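Local coordinates for protein beta-cardiotoxin OH-27 (PDB 3PLC) that acts as a three-finger venom toxin of the king cobra, classed among the cardiotoxins and probably affecting the heart, at residues I43-K46 / E52-C55. Numbering follows the deposited sequence.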
ATOM      1  N   ILE A  43       3.974  -8.058  -4.469  1.00 50.13           N
ATOM      2  CA  ILE A  43       2.899  -8.563  -5.315  1.00 52.62           C
ATOM      3  C   ILE A  43       1.542  -8.115  -4.747  1.00 51.04           C
ATOM      4  O   ILE A  43       1.369  -8.003  -3.533  1.00 49.00           O
ATOM      5  CB  ILE A  43       2.976 -10.105  -5.478  1.00 56.96           C
ATOM      6  CG1 ILE A  43       4.331 -10.495  -6.086  1.00 60.16           C
ATOM      7  CG2 ILE A  43       1.828 -10.620  -6.354  1.00 58.60           C
ATOM      8  CD1 ILE A  43       5.018 -11.627  -5.372  1.00 62.65           C
ATOM      9  N   CYS A  44       0.599  -7.822  -5.636  1.00 52.39           N
ATOM     10  CA  CYS A  44      -0.701  -7.312  -5.244  1.00 51.72           C
ATOM     11  C   CYS A  44      -1.602  -8.447  -4.736  1.00 54.23           C
ATOM     12  O   CYS A  44      -2.039  -9.298  -5.511  1.00 58.28           O
ATOM     13  CB  CYS A  44      -1.348  -6.548  -6.407  1.00 52.04           C
ATOM     14  SG  CYS A  44      -3.035  -5.942  -6.084  1.00 52.69           S
ATOM     15  N   PRO A  45      -1.871  -8.471  -3.422  1.00 52.86           N
ATOM     16  CA  PRO A  45      -2.687  -9.555  -2.867  1.00 55.53           C
ATOM     17  C   PRO A  45      -4.104  -9.555  -3.423  1.00 57.49           C
ATOM     18  O   PRO A  45      -4.676  -8.502  -3.674  1.00 56.29           O
ATOM     19  CB  PRO A  45      -2.695  -9.254  -1.369  1.00 53.73           C
ATOM     20  CG  PRO A  45      -1.463  -8.405  -1.155  1.00 50.31           C
ATOM     21  CD  PRO A  45      -1.406  -7.548  -2.376  1.00 49.50           C
ATOM     22  N   LYS A  46      -4.647 -10.745  -3.635  1.00 61.98           N
ATOM     23  CA  LYS A  46      -6.004 -10.909  -4.138  1.00 64.87           C
ATOM     24  C   LYS A  46      -7.003 -10.251  -3.184  1.00 62.79           C
ATOM     25  O   LYS A  46      -6.871 -10.354  -1.967  1.00 61.72           O
ATOM     26  CB  LYS A  46      -6.306 -12.409  -4.298  1.00 69.69           C
ATOM     27  CG  LYS A  46      -7.573 -12.745  -5.092  1.00 75.12           C
ATOM     28  CD  LYS A  46      -7.446 -14.069  -5.870  1.00 81.92           C
ATOM     29  CE  LYS A  46      -6.840 -13.864  -7.273  1.00 83.85           C
ATOM     30  NZ  LYS A  46      -5.395 -13.464  -7.269  1.00 81.11           N
ATOM     31  N   GLU A  52     -10.817  -5.415   0.887  1.00 53.18           N
ATOM     32  CA  GLU A  52     -10.568  -4.846  -0.437  1.00 52.16           C
ATOM     33  C   GLU A  52      -9.145  -4.349  -0.610  1.00 48.30           C
ATOM     34  O   GLU A  52      -8.641  -3.589   0.220  1.00 46.06           O
ATOM     35  CB  GLU A  52     -11.525  -3.710  -0.743  1.00 52.68           C
ATOM     36  CG  GLU A  52     -11.445  -3.228  -2.180  1.00 55.08           C
ATOM     37  CD  GLU A  52     -12.314  -2.020  -2.419  1.00 58.09           C
ATOM     38  OE1 GLU A  52     -11.915  -0.912  -1.986  1.00 55.00           O
ATOM     39  OE2 GLU A  52     -13.398  -2.185  -3.032  1.00 63.17           O
ATOM     40  N   VAL A  53      -8.529  -4.759  -1.717  1.00 48.17           N
ATOM     41  CA  VAL A  53      -7.141  -4.407  -2.034  1.00 45.42           C
ATOM     42  C   VAL A  53      -7.053  -3.411  -3.184  1.00 44.86           C
ATOM     43  O   VAL A  53      -7.441  -3.734  -4.307  1.00 47.06           O
ATOM     44  CB  VAL A  53      -6.311  -5.665  -2.412  1.00 46.85           C
ATOM     45  CG1 VAL A  53      -4.841  -5.299  -2.576  1.00 44.62           C
ATOM     46  CG2 VAL A  53      -6.459  -6.772  -1.366  1.00 46.55           C
ATOM     47  N   LEU A  54      -6.559  -2.206  -2.903  1.00 42.18           N
ATOM     48  CA  LEU A  54      -6.106  -1.296  -3.951  1.00 42.61           C
ATOM     49  C   LEU A  54      -4.591  -1.361  -4.059  1.00 40.75           C
ATOM     50  O   LEU A  54      -3.895  -1.294  -3.039  1.00 39.73           O
ATOM     51  CB  LEU A  54      -6.575   0.145  -3.693  1.00 42.59           C
ATOM     52  CG  LEU A  54      -6.184   1.253  -4.710  1.00 44.63           C
ATOM     53  CD1 LEU A  54      -7.392   2.081  -5.172  1.00 48.79           C
ATOM     54  CD2 LEU A  54      -5.094   2.184  -4.144  1.00 43.55           C
ATOM     55  N   CYS A  55      -4.086  -1.529  -5.284  1.00 42.27           N
ATOM     56  CA  CYS A  55      -2.638  -1.631  -5.540  1.00 41.82           C
ATOM     57  C   CYS A  55      -2.311  -0.740  -6.689  1.00 42.64           C
ATOM     58  O   CYS A  55      -3.004  -0.764  -7.712  1.00 45.63           O
ATOM     59  CB  CYS A  55      -2.174  -3.050  -5.915  1.00 43.98           C
ATOM     60  SG  CYS A  55      -2.789  -4.312  -4.880  1.00 46.38           S
TER
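Cys44 and Cys55 join the start of the third finger of this toxin to the strand, 53-56, on which it returns, an example of how a small all-beta protein holds an extended segment with covalent chemistry. The SG atoms of Cys44 and Cys55 lie 2.0 Å apart, and the disulfide torsion is 74°, somewhat below the right angle that a relaxed disulfide prefers. The two cysteines reach it differently: in Cys44 the sulfur extends anti to the backbone N (chi1 176°), whereas in Cys55 it stands anti to the carbonyl carbon.

Val53, two residues before Cys55, is the second point of contact. Val53 CB lies 3.5 Å from Pro45 O, which rests against the whole isopropyl group: both CG1 and CG2 of Val53 lie 3.4 Å from it, on one side of the oxygen. Beyond this, Val53 CG1 approaches Cys44 SG, at 4.0 Å, and the ring carbon CD of Pro45, whose side chain crosses that of valine at about a right angle. Val53 CG2 turns instead to the next carbonyl, 3.7 Å from Lys46 O. Val53 and Pro45 also touch Met25 of strand 21-25, the central strand of the three-stranded sheet.

Between these two segments, carbonyl oxygens meet methyls rather than N-H groups, which implies that the disulfide and van der Waals contact, not backbone pairing, hold 43-46 beside the edge strand.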